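Local coordinates for protein phytoene synthase (Enterococcus hirae, PDB 5IYS) that probably joins two farnesyl diphosphate molecules head to head into a dehydrosqualene-type product, with magnesium ions bound at its active site, at residues V139-M142 with L143-L146; I183-K187 with E188-R192; N268-S271 with H272-V276. One frame throughout, in Å; residues are numbered along the deposited sequence.

Interaction 1 (V139-M142 with L143-L146); sequences VGLM and LLPL. With FPS (S-[(2E,6E)-3,7,11-trimethyldodeca-2,6,10-trienyl] trihydrogen thiodiphosphate), chain G; FPS (S-[(2E,6E)-3,7,11-trimethyldodeca-2,6,10-trienyl] trihydrogen thiodiphosphate), chain H.
V139 and L143 stand one helical turn apart on the last turn of helix 125-143, in the all-helical fold of the squalene/phytoene synthases, and their branches come together where two farnesyl thiodiphosphate tails meet. V139 has CG1 anti to its backbone nitrogen (chi1 -179°), and this methyl lies 4.2 Å from CD1 of L143. The same CG1 is 3.6 Å from C8 of one tail, and CD1 of L143 is 3.7 Å from C15 of that tail; both methyls also border C14 of the second. Branched aliphatic residues suit a wall facing isoprenoid chains, since they offer methyls and no polar group. Between them G140, with no side chain, lets the first tail close on the backbone, its C10 reaching 3.5 Å from the nitrogen of G140. L141 and L144 run alongside one another and touch through CD2 of L141 and CD1 of L144, 3.9 Å apart, with P151 and I154 also packed on L144. The regular backbone bonding gives out here: N of L143 still donates to O of V139, but the bond from L144 to G140 is weak, and P145 has no N-H to continue the pattern. Its ring carbon CD instead sits 3.4 Å from O of M142.

Interaction 2 (I183-K187 with E188-R192); sequences IYLTK and EDMTR
T186 and D189 meet at the start of helix 187-193, where T186 is the N-cap residue. Its OG1 takes the amide hydrogen of D189 over 2.9 Å, with an N-H...O angle of 157°. OG1 is placed for this by its position between the backbone nitrogen and the carbonyl carbon (chi1 73°). A threonine hydroxyl can accept and donate at once, and here OG1 also gives a weak bond to OD2 of D189. That carboxylate oxygen takes a further hydrogen from a water at 2.6 Å, and the water in turn accepts from the backbone N of T186. OD2 thus serves the hydroxyl, the water and NE of R125 together, and the salt bridge to this arginine probably steadies the negative charge beside the helix start. One residue on, O of K187 accepts the N-H of T191 at 3.0 Å and a hydrogen from a second water, which also bonds OG1 of T191. On the apolar side M190 crosses L185 at about a right angle, its CE 4.0 Å from CD1 of L185; an unbranched thioether suits such an apolar contact. K187, exposed to solvent, reaches with NZ to a salt bridge with E123. The short helix is thus tied by R125 to helix 125-143, which also meets T186 through L128, while L185 and M190 pack on L212 of helix 207-227.

Interaction 3 (N268-S271 with H272-V276); sequences NKVS and HYRKV. With SO4 (sulfate ion), chain C.
V270 and K275 pack closely where the chain enters its last helix: CG1 of V270 lies 3.8 Å from CG of K275, the two side chains crossing at a slant. The same valine methyl comes 4.1 Å from CG of R274, so one small branched residue fills the angle between two long aliphatic stems. With chi1 at -177° CG1 of V270 lies beside the carbonyl carbon, which turns it to the stems. Farther along K275, CE passes 3.5 Å from O of V270. Lysine suits this buried position because its extended carbon chain can pack, here also against S29 and L32 of helix 28-34. The valine also touches E251, Q252 and I255 of helix 236-258, and E251 holds NE of R274 in a salt bridge, bringing the polar end of that arginine to the same helix.

S271 is the N-cap residue of helix 272-287; its OG accepts the amide of R274 at 3.0 Å, a nearly straight bond of 164°. Serine serves because its short hydroxyl can turn back over the first turn and replace a missing backbone acceptor. The backbone bond from K275 N to S271 O follows, starting the regular pattern.

The outer side is looser and open to solvent. S271 is exposed, and its OG donates to O4 of a sulfate ion, probably taken from the crystallisation liquor, at 2.8 Å. An anion beside the start of a helix is plausible, since the first turn presents amide groups and a partial positive charge. Y273 approaches the ion obliquely, with CD2 3.5 Å from O4, and the aliphatic part of R274 borders O3, CB being 3.8 Å away. H272 is also exposed, and CG2 of V276 sits over one face of its ring, off the centre.

How the interactions relate
The three contacts follow one another along the chain, all in one all-helical squalene/phytoene synthase fold, and none touches another. Interaction 1 lies at the end of helix 125-143 beside the bound tails; interaction 2 opens helix 187-193, about 30 Å away centre to centre, on the opposite side of the chain's centre; interaction 3 opens helix 272-287, its centre about 25 Å from that of interaction 1 and about 31 Å from that of interaction 2. Helix 125-143 connects the first two, since R125 at its start pairs with interaction 2 while its end forms interaction 1. Only interaction 1 lines the ligand pocket. The others start helices at the periphery, V270 still lying about 9 Å from a bound ligand, side chain to ligand.

Interaction 1 (V139-M142 with L143-L146)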
loop_
_atom_site.group_PDB
_atom_site.type_symbol
_atom_site.label_atom_id
_atom_site.label_comp_id
_atom_site.label_asym_id
_atom_site.label_seq_id
_atom_site.Cartn_x
_atom_site.Cartn_y
_atom_site.Cartn_z
ATOM N N VAL A 139 -2.237 6.391 -0.859
ATOM C CA VAL A 139 -0.885 6.158 -1.391
ATOM C C VAL A 139 -0.879 6.192 -2.921
ATOM O O VAL A 139 -0.021 6.792 -3.560
ATOM C CB VAL A 139 -0.299 4.802 -0.933
ATOM C CG1 VAL A 139 1.120 4.628 -1.513
ATOM C CG2 VAL A 139 -0.166 4.780 0.605
ATOM N N GLY A 140 -1.867 5.572 -3.531
ATOM C CA GLY A 140 -2.016 5.690 -4.987
ATOM C C GLY A 140 -2.086 7.140 -5.429
ATOM O O GLY A 140 -1.437 7.552 -6.401
ATOM N N LEU A 141 -2.858 7.937 -4.692
ATOM C CA LEU A 141 -2.958 9.342 -5.035
ATOM C C LEU A 141 -1.680 10.124 -4.817
ATOM O O LEU A 141 -1.412 11.086 -5.542
ATOM C CB LEU A 141 -4.123 9.978 -4.274
ATOM C CG LEU A 141 -5.478 9.349 -4.612
ATOM C CD1 LEU A 141 -6.588 10.272 -4.103
ATOM C CD2 LEU A 141 -5.586 9.146 -6.113
ATOM N N MET A 142 -0.940 9.812 -3.748
ATOM C CA MET A 142 0.371 10.423 -3.577
ATOM C C MET A 142 1.268 10.199 -4.781
ATOM O O MET A 142 2.012 11.108 -5.180
ATOM C CB MET A 142 1.096 9.852 -2.350
ATOM C CG MET A 142 0.366 10.047 -1.056
ATOM S SD MET A 142 1.257 9.124 0.248
ATOM C CE MET A 142 -0.074 9.073 1.443
ATOM N N LEU A 143 1.276 8.964 -5.284
ATOM C CA LEU A 143 2.165 8.573 -6.385
ATOM C C LEU A 143 1.727 8.949 -7.798
ATOM O O LEU A 143 2.546 8.969 -8.730
ATOM C CB LEU A 143 2.400 7.060 -6.346
ATOM C CG LEU A 143 3.073 6.555 -5.061
ATOM C CD1 LEU A 143 3.190 5.034 -5.105
ATOM C CD2 LEU A 143 4.445 7.174 -4.904
ATOM N N LEU A 144 0.439 9.193 -7.993
ATOM C CA LEU A 144 -0.064 9.379 -9.352
ATOM C C LEU A 144 0.702 10.434 -10.152
ATOM O O LEU A 144 0.922 10.265 -11.351
ATOM C CB LEU A 144 -1.542 9.760 -9.317
ATOM C CG LEU A 144 -2.576 8.646 -9.538
ATOM C CD1 LEU A 144 -4.038 9.190 -9.672
ATOM C CD2 LEU A 144 -2.201 7.825 -10.769
ATOM N N PRO A 145 1.072 11.561 -9.520
ATOM C CA PRO A 145 1.699 12.585 -10.339
ATOM C C PRO A 145 3.075 12.149 -10.835
ATOM O O PRO A 145 3.613 12.757 -11.758
ATOM C CB PRO A 145 1.826 13.780 -9.377
ATOM C CG PRO A 145 0.740 13.558 -8.358
ATOM C CD PRO A 145 0.783 12.055 -8.163
ATOM N N LEU A 146 3.639 11.100 -10.253
ATOM C CA LEU A 146 4.880 10.551 -10.819
ATOM C C LEU A 146 4.681 9.671 -12.044
ATOM O O LEU A 146 5.662 9.239 -12.662
ATOM C CB LEU A 146 5.704 9.778 -9.777
ATOM C CG LEU A 146 5.860 10.469 -8.419
ATOM C CD1 LEU A 146 6.459 9.544 -7.344
ATOM C CD2 LEU A 146 6.731 11.688 -8.561
HETATM C C1 FPS G . 2.029 -2.605 1.864
HETATM S S1 FPS G . 3.368 -1.646 2.464
HETATM C C2 FPS G . 1.267 -1.606 1.012
HETATM C C3 FPS G . -0.071 -1.577 0.887
HETATM C C4 FPS G . -0.930 -2.590 1.584
HETATM C C5 FPS G . -0.756 -0.544 0.013
HETATM C C6 FPS G . 0.183 0.447 -0.674
HETATM C C7 FPS G . -0.580 1.140 -1.786
HETATM C C8 FPS G . -0.002 1.473 -2.954
HETATM C C10 FPS G . -0.832 2.271 -3.936
HETATM C C9 FPS G . 1.436 1.151 -3.286
HETATM C C11 FPS G . -0.869 1.534 -5.277
HETATM C C12 FPS G . -1.539 2.385 -6.343
HETATM C C13 FPS G . -0.883 3.196 -7.205
HETATM C C14 FPS G . -1.655 3.967 -8.243
HETATM C C15 FPS G . 0.618 3.335 -7.187
HETATM P PA FPS G . 4.928 -2.835 3.107
HETATM O O1A FPS G . 6.210 -2.134 3.009
HETATM O O2A FPS G . 4.593 -2.952 4.685
HETATM O O3A FPS G . 4.936 -4.331 2.549
HETATM P PB FPS G . 4.062 -5.407 3.396
HETATM O O1B FPS G . 4.931 -6.134 4.385
HETATM O O2B FPS G . 3.434 -6.259 2.318
HETATM O O3B FPS G . 2.947 -4.783 4.206
HETATM C C1 FPS H . 0.986 -1.523 5.304
HETATM S S1 FPS H . -0.559 -2.259 5.739
HETATM C C2 FPS H . 0.954 -0.054 5.648
HETATM C C3 FPS H . 0.224 0.872 5.002
HETATM C C4 FPS H . -0.749 0.545 3.900
HETATM C C5 FPS H . 0.359 2.309 5.453
HETATM C C6 FPS H . 1.680 2.923 4.992
HETATM C C7 FPS H . 1.931 2.631 3.523
HETATM C C8 FPS H . 3.121 2.185 3.093
HETATM C C10 FPS H . 3.245 1.867 1.622
HETATM C C9 FPS H . 4.250 1.919 4.053
HETATM C C11 FPS H . 3.746 3.034 0.800
HETATM C C12 FPS H . 4.187 2.371 -0.498
HETATM C C13 FPS H . 4.667 3.040 -1.563
HETATM C C14 FPS H . 4.834 4.528 -1.595
HETATM C C15 FPS H . 5.038 2.253 -2.780
HETATM P PA FPS H . -0.095 -2.911 7.617
HETATM O O1A FPS H . 0.265 -1.749 8.466
HETATM O O2A FPS H . -1.388 -3.641 8.238
HETATM O O3A FPS H . 0.979 -4.114 7.454
HETATM P PB FPS H . 2.523 -4.122 7.849
HETATM O O1B FPS H . 2.641 -5.163 8.930
HETATM O O2B FPS H . 3.028 -2.797 8.377
HETATM O O3B FPS H . 3.285 -4.488 6.593
#

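Interaction 2 (I183-K187 with E188-R192)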
loop_
_atom_site.group_PDB
_atom_site.type_symbol
_atom_site.label_atom_id
_atom_site.label_comp_id
_atom_site.label_asym_id
_atom_site.label_seq_id
_atom_site.Cartn_x
_atom_site.Cartn_y
_atom_site.Cartn_z
ATOM N N ILE A 183 -9.420 -6.934 14.193
ATOM C CA ILE A 183 -10.159 -7.678 13.179
ATOM C C ILE A 183 -10.545 -6.692 12.094
ATOM O O ILE A 183 -11.305 -5.764 12.357
ATOM C CB ILE A 183 -11.434 -8.360 13.750
ATOM C CG1 ILE A 183 -11.049 -9.333 14.874
ATOM C CG2 ILE A 183 -12.212 -9.082 12.638
ATOM C CD1 ILE A 183 -12.239 -10.089 15.487
ATOM N N TYR A 184 -9.966 -6.859 10.907
ATOM C CA TYR A 184 -10.386 -6.075 9.742
ATOM C C TYR A 184 -11.563 -6.668 8.970
ATOM O O TYR A 184 -12.251 -5.976 8.222
ATOM C CB TYR A 184 -9.175 -5.860 8.816
ATOM C CG TYR A 184 -8.126 -4.962 9.439
ATOM C CD1 TYR A 184 -8.232 -3.575 9.360
ATOM C CD2 TYR A 184 -7.048 -5.503 10.144
ATOM C CE1 TYR A 184 -7.288 -2.758 9.926
ATOM C CE2 TYR A 184 -6.088 -4.690 10.712
ATOM C CZ TYR A 184 -6.209 -3.316 10.586
ATOM O OH TYR A 184 -5.243 -2.500 11.137
ATOM N N LEU A 185 -11.740 -7.979 9.039
ATOM C CA LEU A 185 -12.907 -8.593 8.415
ATOM C C LEU A 185 -14.179 -7.958 8.999
ATOM O O LEU A 185 -14.184 -7.548 10.157
ATOM C CB LEU A 185 -12.916 -10.104 8.682
ATOM C CG LEU A 185 -11.654 -10.859 8.265
ATOM C CD1 LEU A 185 -11.771 -12.328 8.691
ATOM C CD2 LEU A 185 -11.403 -10.742 6.761
ATOM N N THR A 186 -15.197 -7.770 8.168
ATOM C CA THR A 186 -16.341 -6.990 8.592
ATOM C C THR A 186 -17.287 -7.806 9.467
ATOM O O THR A 186 -17.377 -9.035 9.358
ATOM C CB THR A 186 -17.093 -6.323 7.428
ATOM O OG1 THR A 186 -17.833 -7.299 6.685
ATOM C CG2 THR A 186 -16.111 -5.602 6.502
ATOM N N LYS A 187 -17.909 -7.125 10.420
ATOM C CA LYS A 187 -18.986 -7.756 11.176
ATOM C C LYS A 187 -20.055 -8.383 10.289
ATOM O O LYS A 187 -20.466 -9.527 10.488
ATOM C CB LYS A 187 -19.576 -6.765 12.164
ATOM C CG LYS A 187 -18.639 -6.485 13.310
ATOM C CD LYS A 187 -19.345 -5.676 14.389
ATOM C CE LYS A 187 -18.363 -5.194 15.455
ATOM N NZ LYS A 187 -18.902 -3.970 16.115
ATOM N N GLU A 188 -20.413 -7.681 9.225
ATOM C CA GLU A 188 -21.420 -8.175 8.311
ATOM C C GLU A 188 -21.005 -9.434 7.560
ATOM O O GLU A 188 -21.776 -10.397 7.479
ATOM C CB GLU A 188 -21.881 -7.040 7.407
ATOM C CG GLU A 188 -22.034 -7.365 5.941
ATOM C CD GLU A 188 -22.374 -6.113 5.153
ATOM O OE1 GLU A 188 -21.475 -5.570 4.468
ATOM O OE2 GLU A 188 -23.509 -5.614 5.333
ATOM N N ASP A 189 -19.743 -9.488 7.134
ATOM C CA ASP A 189 -19.201 -10.696 6.527
ATOM C C ASP A 189 -19.128 -11.879 7.488
ATOM O O ASP A 189 -19.501 -12.992 7.128
ATOM C CB ASP A 189 -17.843 -10.412 5.881
ATOM C CG ASP A 189 -17.986 -9.722 4.535
ATOM O OD1 ASP A 189 -18.877 -10.158 3.772
ATOM O OD2 ASP A 189 -17.202 -8.787 4.227
ATOM N N MET A 190 -18.625 -11.643 8.693
ATOM C CA MET A 190 -18.551 -12.692 9.704
ATOM C C MET A 190 -19.920 -13.320 9.969
ATOM O O MET A 190 -20.039 -14.547 10.016
ATOM C CB MET A 190 -18.034 -12.104 11.007
ATOM C CG MET A 190 -16.876 -11.162 10.805
ATOM S SD MET A 190 -15.505 -11.710 11.827
ATOM C CE MET A 190 -15.031 -13.115 10.825
ATOM N N THR A 191 -20.948 -12.476 10.021
ATOM C CA THR A 191 -22.331 -12.941 10.130
ATOM C C THR A 191 -22.827 -13.682 8.875
ATOM O O THR A 191 -23.368 -14.785 8.985
ATOM C CB THR A 191 -23.269 -11.782 10.510
ATOM O OG1 THR A 191 -22.846 -11.219 11.759
ATOM C CG2 THR A 191 -24.705 -12.255 10.619
ATOM N N ARG A 192 -22.571 -13.128 7.691
ATOM C CA ARG A 192 -23.045 -13.707 6.429
ATOM C C ARG A 192 -22.490 -15.121 6.220
ATOM O O ARG A 192 -23.220 -16.028 5.791
ATOM C CB ARG A 192 -22.711 -12.772 5.249
ATOM C CG ARG A 192 -22.615 -13.432 3.871
ATOM C CD ARG A 192 -22.300 -12.416 2.768
ATOM N NE ARG A 192 -22.219 -13.035 1.443
ATOM C CZ ARG A 192 -21.601 -12.495 0.396
ATOM N NH1 ARG A 192 -21.008 -11.310 0.501
ATOM N NH2 ARG A 192 -21.546 -13.159 -0.751
HETATM O O HOH W 1 -14.898 -8.779 5.341
HETATM O O HOH W 2 -20.374 -10.086 13.031
#

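Interaction 3 (N268-S271 with H272-V276)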
loop_
_atom_site.group_PDB
_atom_site.type_symbol
_atom_site.label_atom_id
_atom_site.label_comp_id
_atom_site.label_asym_id
_atom_site.label_seq_id
_atom_site.Cartn_x
_atom_site.Cartn_y
_atom_site.Cartn_z
ATOM N N ASN A 268 6.423 -12.652 3.292
ATOM C CA ASN A 268 7.746 -12.977 2.773
ATOM C C ASN A 268 7.726 -14.398 2.225
ATOM O O ASN A 268 8.711 -15.126 2.350
ATOM C CB ASN A 268 8.794 -12.866 3.887
ATOM C CG ASN A 268 8.907 -11.455 4.446
ATOM O OD1 ASN A 268 9.018 -10.475 3.701
ATOM N ND2 ASN A 268 8.890 -11.350 5.769
ATOM N N LYS A 269 6.596 -14.793 1.634
ATOM C CA LYS A 269 6.473 -16.139 1.071
ATOM C C LYS A 269 6.560 -16.177 -0.451
ATOM O O LYS A 269 6.607 -17.256 -1.040
ATOM C CB LYS A 269 5.200 -16.845 1.541
ATOM C CG LYS A 269 5.231 -17.293 2.987
ATOM C CD LYS A 269 6.303 -18.359 3.184
ATOM C CE LYS A 269 6.334 -18.855 4.626
ATOM N NZ LYS A 269 5.358 -19.958 4.841
ATOM N N VAL A 270 6.529 -15.003 -1.078
ATOM C CA VAL A 270 6.798 -14.907 -2.511
ATOM C C VAL A 270 8.303 -14.896 -2.801
ATOM O O VAL A 270 9.016 -13.947 -2.475
ATOM C CB VAL A 270 6.110 -13.674 -3.123
ATOM C CG1 VAL A 270 6.334 -13.617 -4.640
ATOM C CG2 VAL A 270 4.612 -13.721 -2.793
ATOM N N SER A 271 8.787 -15.952 -3.433
ATOM C CA SER A 271 10.230 -16.082 -3.606
ATOM C C SER A 271 10.746 -15.057 -4.617
ATOM O O SER A 271 10.002 -14.511 -5.464
ATOM C CB SER A 271 10.620 -17.515 -3.983
ATOM O OG SER A 271 10.152 -17.791 -5.291
ATOM N N HIS A 272 12.040 -14.788 -4.509
ATOM C CA HIS A 272 12.726 -14.009 -5.534
ATOM C C HIS A 272 12.487 -14.653 -6.897
ATOM O O HIS A 272 12.271 -13.956 -7.894
ATOM C CB HIS A 272 14.221 -13.961 -5.247
ATOM C CG HIS A 272 15.009 -13.306 -6.337
ATOM N ND1 HIS A 272 15.646 -14.025 -7.329
ATOM C CD2 HIS A 272 15.181 -11.998 -6.643
ATOM C CE1 HIS A 272 16.244 -13.186 -8.156
ATOM N NE2 HIS A 272 16.000 -11.951 -7.748
ATOM N N TYR A 273 12.595 -15.979 -6.957
ATOM C CA TYR A 273 12.347 -16.682 -8.211
ATOM C C TYR A 273 10.955 -16.324 -8.767
ATOM O O TYR A 273 10.791 -16.073 -9.950
ATOM C CB TYR A 273 12.458 -18.197 -7.972
ATOM C CG TYR A 273 12.173 -19.058 -9.178
ATOM C CD1 TYR A 273 13.189 -19.347 -10.095
ATOM C CD2 TYR A 273 10.941 -19.669 -9.346
ATOM C CE1 TYR A 273 12.976 -20.234 -11.148
ATOM C CE2 TYR A 273 10.701 -20.521 -10.434
ATOM C CZ TYR A 273 11.732 -20.816 -11.316
ATOM O OH TYR A 273 11.516 -21.707 -12.350
ATOM N N ARG A 274 9.921 -16.431 -7.943
ATOM C CA ARG A 274 8.560 -16.126 -8.359
ATOM C C ARG A 274 8.331 -14.646 -8.742
ATOM O O ARG A 274 7.681 -14.331 -9.745
ATOM C CB ARG A 274 7.613 -16.541 -7.225
ATOM C CG ARG A 274 6.153 -16.446 -7.555
ATOM C CD ARG A 274 5.785 -17.280 -8.775
ATOM N NE ARG A 274 4.379 -17.031 -9.077
ATOM C CZ ARG A 274 3.883 -16.902 -10.294
ATOM N NH1 ARG A 274 4.663 -17.133 -11.334
ATOM N NH2 ARG A 274 2.604 -16.595 -10.455
ATOM N N LYS A 275 9.026 -13.760 -8.053
ATOM C CA LYS A 275 9.031 -12.336 -8.425
ATOM C C LYS A 275 9.610 -12.097 -9.806
ATOM O O LYS A 275 9.061 -11.327 -10.599
ATOM C CB LYS A 275 9.780 -11.493 -7.408
ATOM C CG LYS A 275 9.024 -11.407 -6.077
ATOM C CD LYS A 275 9.792 -10.572 -5.052
ATOM C CE LYS A 275 9.112 -10.652 -3.678
ATOM N NZ LYS A 275 10.035 -10.327 -2.555
ATOM N N VAL A 276 10.666 -12.833 -10.126
ATOM C CA VAL A 276 11.282 -12.679 -11.452
ATOM C C VAL A 276 10.341 -13.207 -12.517
ATOM O O VAL A 276 10.156 -12.587 -13.566
ATOM C CB VAL A 276 12.656 -13.416 -11.542
ATOM C CG1 VAL A 276 13.128 -13.499 -13.031
ATOM C CG2 VAL A 276 13.688 -12.641 -10.719
HETATM S S SO4 C . 8.670 -20.795 -5.696
HETATM O O1 SO4 C . 8.520 -22.241 -5.518
HETATM O O2 SO4 C . 8.370 -20.117 -4.439
HETATM O O3 SO4 C . 7.786 -20.320 -6.761
HETATM O O4 SO4 C . 10.058 -20.497 -6.032
#